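Local coordinates for nuclear and cytoplasmic polyadenylated RNA-binding protein PUB1 (Saccharomyces cerevisiae, PDB 3MD1) that binds polyadenylated RNA with a preference for poly(U), through RNA recognition motifs of which this chain is the second, at residues T1-V6 / F47-S52; V6-V11 / P72-W77. All blocks are in the same frame, centred on the assembly; numbering follows the deposited sequence. Where two conformers were deposited one is given.

Contact 1: T1-V6 / F47-S52; sequences TFNLFV and FVSFTS
Phe5 and Phe47 meet across the two central strands of an RRM sheet, RNP2 strand 2-7 running antiparallel to RNP1 strand 45-50. Followed outward, Phe47 has its CB 3.7 Å from Leu4 O; CD1 stays beside that carbonyl and passes near Phe5 CA; CE1 then reaches Phe5 CD2 at 3.9 Å, with CZ a little farther off. This is an offset edge-to-face pair, Phe5 turning its edge to the face of Phe47 with the planes at 79°. Tyr45 meets Phe5 on the same face of the sheet, and the three rings form the kind of aromatic surface on which RRMs typically stack bases. An alanine in place of Phe47 would take away the ring face that the Phe5 edge packs on and would probably open a gap beside it.

Leu4 and Phe50 point to the other face, toward helix 53-63. With CG anti to the carbonyl carbon (chi1 -57°), Leu4 sends CD1 to 3.6 Å from Phe50 CE1, and Val6 CG2 touches Val48 CG2. Leu4 and Val48 exchange both backbone bonds, Leu4 N to Val48 O being nearly straight at 173°. Phe2 O lies in the plane of the Phe50 ring, at its edge.

Contact 2: V6-V11 / P72-W77; sequences VGDLNV and PLRINW
Asp8 turns CG anti to its backbone N (chi1 -169°), while Arg74 holds its CG anti to the carbonyl carbon and bends again at chi2 (-60°); with these torsions Asp8 CB and Arg74 CG pack 3.4 Å apart. The positive phi of Asp8 (62°) turns the chain just after strand 2-7 ends, and its carboxylate lies against Pro72. There OD2 comes within 3.2 Å of Pro72 CD and 2.6 Å from Pro72 O. The other oxygen, OD1, makes a salt bridge to Arg71. Arg74 is a looser neighbour: its NE is 4.3 Å from Asp8 OD2, which lies well out of the guanidinium plane, so any attraction is between charges alone, and one face of the guanidinium rests on Pro72 CB.

Next to these side chains Gly7 and Arg74 form an antiparallel hydrogen-bonded pair. Gly7 N reaches Arg74 O at 2.7 Å, and Arg74 N returns the bond to Gly7 O. On the opposite face of the sheet Leu73 CD2 meets both Val6 CG1, at 3.5 Å, and Leu9 CD2, at 3.8 Å. Ile75 lies beside Val6, and both touch Phe22 of helix 15-22. Pairing of the first strand with the last, over a hydrophobic core closed by helices, is characteristic of the beta-alpha-beta-beta-alpha-beta fold of the RNA recognition motif.

In the fold
Contacts 1 and 2 sit on the two flanks of strand 2-7, their centres about 13 Å apart, and share Val6. Contact 1 joins that strand to 45-50, contact 2 joins it to 71-77, so all three are consecutive in one antiparallel sheet. Along the chain the segments alternate: 1-6, 6-11, 47-52, 72-77. Helix 15-22 falls between strand 2-7 and strand 45-50, helix 53-63 between the latter and strand 71-77. The two contacts also meet directly, Phe5 N lying 2.7 Å from Asn76 O in a probable hydrogen bond. Together they build the centre of the sheet, with the aromatic surface expected to receive RNA on one face and both helices on the other.

Contact 1: T1-V6 / F47-S52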
# COMPACT_ATOMS: atom_id res chain seq x y z
N THR A 1 9.15 -12.91 -0.96
CA THR A 1 8.99 -11.42 -0.89
C THR A 1 8.30 -10.98 0.41
O THR A 1 7.74 -11.80 1.14
CB THR A 1 8.21 -10.85 -2.10
OG1 THR A 1 6.89 -11.41 -2.14
CG2 THR A 1 8.95 -11.15 -3.41
N PHE A 2 8.35 -9.69 0.69
CA PHE A 2 7.79 -9.15 1.92
C PHE A 2 6.85 -8.01 1.57
O PHE A 2 7.22 -7.06 0.88
CB PHE A 2 8.91 -8.75 2.89
CG PHE A 2 9.73 -9.93 3.33
CD1 PHE A 2 9.35 -10.69 4.44
CD2 PHE A 2 10.85 -10.33 2.61
CE1 PHE A 2 10.10 -11.81 4.84
CE2 PHE A 2 11.61 -11.44 3.00
CZ PHE A 2 11.23 -12.18 4.11
N ASN A 3 5.62 -8.15 2.05
CA ASN A 3 4.49 -7.41 1.48
C ASN A 3 3.73 -6.62 2.53
O ASN A 3 3.36 -7.16 3.58
CB ASN A 3 3.53 -8.39 0.81
CG ASN A 3 4.21 -9.25 -0.23
OD1 ASN A 3 4.23 -10.48 -0.14
ND2 ASN A 3 4.79 -8.61 -1.22
N LEU A 4 3.49 -5.36 2.20
CA LEU A 4 2.68 -4.47 3.03
C LEU A 4 1.26 -4.33 2.51
O LEU A 4 1.05 -4.12 1.30
CB LEU A 4 3.33 -3.10 3.09
CG LEU A 4 4.76 -3.03 3.61
CD1 LEU A 4 5.21 -1.59 3.56
CD2 LEU A 4 4.87 -3.59 5.02
N PHE A 5 0.30 -4.41 3.43
CA PHE A 5 -1.08 -4.00 3.19
C PHE A 5 -1.19 -2.52 3.52
O PHE A 5 -0.87 -2.10 4.63
CB PHE A 5 -2.04 -4.79 4.07
CG PHE A 5 -3.48 -4.35 3.96
CD1 PHE A 5 -3.99 -3.30 4.74
CD2 PHE A 5 -4.33 -5.00 3.09
CE1 PHE A 5 -5.31 -2.92 4.63
CE2 PHE A 5 -5.67 -4.63 2.99
CZ PHE A 5 -6.16 -3.58 3.75
N VAL A 6 -1.67 -1.73 2.55
CA VAL A 6 -1.76 -0.28 2.73
C VAL A 6 -3.23 0.11 2.66
O VAL A 6 -3.86 0.10 1.57
CB VAL A 6 -0.91 0.49 1.67
CG1 VAL A 6 -1.03 1.99 1.88
CG2 VAL A 6 0.54 0.06 1.73
N PHE A 47 -1.54 -2.97 -1.99
CA PHE A 47 -0.36 -3.70 -1.53
C PHE A 47 0.92 -3.10 -2.10
O PHE A 47 0.92 -2.62 -3.25
CB PHE A 47 -0.42 -5.17 -1.98
CG PHE A 47 -1.56 -5.93 -1.39
CD1 PHE A 47 -1.47 -6.46 -0.11
CD2 PHE A 47 -2.72 -6.13 -2.13
CE1 PHE A 47 -2.54 -7.17 0.44
CE2 PHE A 47 -3.79 -6.84 -1.60
CZ PHE A 47 -3.70 -7.36 -0.31
N VAL A 48 2.00 -3.17 -1.32
CA VAL A 48 3.35 -2.80 -1.75
C VAL A 48 4.34 -3.93 -1.39
O VAL A 48 4.34 -4.40 -0.25
CB VAL A 48 3.80 -1.46 -1.12
CG1 VAL A 48 5.21 -1.11 -1.59
CG2 VAL A 48 2.84 -0.34 -1.52
N SER A 49 5.14 -4.36 -2.37
CA SER A 49 6.03 -5.51 -2.23
C SER A 49 7.50 -5.10 -2.14
O SER A 49 7.91 -4.12 -2.75
CB SER A 49 5.84 -6.46 -3.43
OG SER A 49 6.58 -7.66 -3.26
N PHE A 50 8.28 -5.88 -1.38
CA PHE A 50 9.72 -5.64 -1.18
C PHE A 50 10.52 -6.94 -1.24
O PHE A 50 10.00 -8.02 -0.94
CB PHE A 50 9.97 -4.98 0.19
CG PHE A 50 9.34 -3.61 0.34
CD1 PHE A 50 8.00 -3.47 0.67
CD2 PHE A 50 10.11 -2.46 0.18
CE1 PHE A 50 7.43 -2.21 0.80
CE2 PHE A 50 9.55 -1.19 0.33
CZ PHE A 50 8.21 -1.07 0.64
N THR A 51 11.81 -6.84 -1.58
CA THR A 51 12.69 -8.03 -1.57
C THR A 51 13.13 -8.41 -0.16
O THR A 51 13.46 -9.57 0.11
CB THR A 51 13.95 -7.87 -2.46
OG1 THR A 51 14.83 -6.88 -1.90
CG2 THR A 51 13.60 -7.49 -3.88
N SER A 52 13.12 -7.43 0.74
CA SER A 52 13.74 -7.53 2.06
C SER A 52 12.75 -7.22 3.18
O SER A 52 12.02 -6.22 3.12
CB SER A 52 14.92 -6.56 2.13
OG SER A 52 15.26 -6.26 3.48

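Contact 2: V6-V11 / P72-W77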
# COMPACT_ATOMS: atom_id res chain seq x y z
N VAL A 6 -1.67 -1.73 2.55
CA VAL A 6 -1.76 -0.28 2.73
C VAL A 6 -3.23 0.11 2.66
O VAL A 6 -3.86 0.10 1.57
CB VAL A 6 -0.91 0.49 1.67
CG1 VAL A 6 -1.03 1.99 1.88
CG2 VAL A 6 0.54 0.06 1.73
N GLY A 7 -3.79 0.42 3.83
CA GLY A 7 -5.20 0.79 3.95
C GLY A 7 -5.51 2.28 4.07
O GLY A 7 -4.61 3.12 4.19
N ASP A 8 -6.81 2.57 4.10
CA ASP A 8 -7.32 3.94 4.21
C ASP A 8 -6.90 4.79 3.04
O ASP A 8 -6.52 5.95 3.21
CB ASP A 8 -6.88 4.59 5.54
CG ASP A 8 -7.60 5.88 5.81
OD1 ASP A 8 -8.82 5.95 5.53
OD2 ASP A 8 -6.95 6.82 6.32
N LEU A 9 -6.96 4.21 1.84
CA LEU A 9 -6.64 4.96 0.63
C LEU A 9 -7.87 5.73 0.19
O LEU A 9 -8.98 5.18 0.14
CB LEU A 9 -6.17 4.04 -0.50
CG LEU A 9 -4.90 3.21 -0.31
CD1 LEU A 9 -4.59 2.35 -1.55
CD2 LEU A 9 -3.72 4.12 -0.00
N ASN A 10 -7.68 7.00 -0.13
CA ASN A 10 -8.66 7.76 -0.90
C ASN A 10 -9.04 6.96 -2.14
O ASN A 10 -8.16 6.40 -2.80
CB ASN A 10 -8.05 9.10 -1.30
CG ASN A 10 -9.08 10.11 -1.80
OD1 ASN A 10 -9.99 9.78 -2.57
ND2 ASN A 10 -8.93 11.36 -1.38
N VAL A 11 -10.33 6.89 -2.46
CA VAL A 11 -10.76 6.17 -3.67
C VAL A 11 -10.22 6.76 -4.98
O VAL A 11 -10.29 6.10 -6.03
CB VAL A 11 -12.30 6.02 -3.78
CG1 VAL A 11 -12.83 5.00 -2.74
CG2 VAL A 11 -13.00 7.37 -3.69
N PRO A 72 -4.76 9.43 6.04
CA PRO A 72 -3.61 8.79 6.67
C PRO A 72 -3.46 7.34 6.23
O PRO A 72 -4.41 6.57 6.27
CB PRO A 72 -3.91 8.88 8.17
CG PRO A 72 -5.38 9.14 8.28
CD PRO A 72 -5.84 9.76 6.99
N LEU A 73 -2.25 6.97 5.82
CA LEU A 73 -1.97 5.60 5.43
C LEU A 73 -2.05 4.69 6.65
O LEU A 73 -1.47 5.00 7.70
CB LEU A 73 -0.57 5.50 4.82
CG LEU A 73 -0.39 6.24 3.48
CD1 LEU A 73 1.09 6.49 3.23
CD2 LEU A 73 -1.03 5.48 2.32
N ARG A 74 -2.76 3.58 6.50
CA ARG A 74 -2.90 2.60 7.58
C ARG A 74 -2.24 1.31 7.14
O ARG A 74 -2.80 0.57 6.34
CB ARG A 74 -4.38 2.34 7.90
CG ARG A 74 -5.13 3.57 8.32
CD ARG A 74 -4.55 4.17 9.56
NE ARG A 74 -5.31 5.36 9.97
CZ ARG A 74 -4.83 6.35 10.72
NH1 ARG A 74 -3.57 6.33 11.15
NH2 ARG A 74 -5.62 7.37 11.03
N ILE A 75 -1.05 1.05 7.65
CA ILE A 75 -0.18 0.06 7.06
C ILE A 75 0.07 -1.11 8.00
O ILE A 75 0.29 -0.91 9.20
CB ILE A 75 1.17 0.71 6.62
CG1 ILE A 75 0.92 1.95 5.75
CG2 ILE A 75 2.01 -0.29 5.83
CD1 ILE A 75 2.19 2.77 5.46
N ASN A 76 0.01 -2.33 7.46
CA ASN A 76 0.38 -3.52 8.22
C ASN A 76 0.97 -4.57 7.31
O ASN A 76 0.96 -4.42 6.08
CB ASN A 76 -0.81 -4.07 9.02
CG ASN A 76 -2.01 -4.41 8.14
OD1 ASN A 76 -2.99 -3.67 8.12
ND2 ASN A 76 -1.93 -5.52 7.43
N TRP A 77 1.52 -5.63 7.90
CA TRP A 77 1.98 -6.77 7.12
C TRP A 77 0.78 -7.37 6.39
O TRP A 77 -0.29 -7.55 6.98
CB TRP A 77 2.62 -7.82 8.04
CG TRP A 77 3.95 -7.38 8.55
CD1 TRP A 77 4.27 -7.05 9.84
CD2 TRP A 77 5.16 -7.21 7.78
NE1 TRP A 77 5.60 -6.69 9.92
CE2 TRP A 77 6.16 -6.78 8.67
CE3 TRP A 77 5.48 -7.38 6.43
CZ2 TRP A 77 7.47 -6.51 8.25
CZ3 TRP A 77 6.78 -7.12 6.00
CH2 TRP A 77 7.77 -6.68 6.92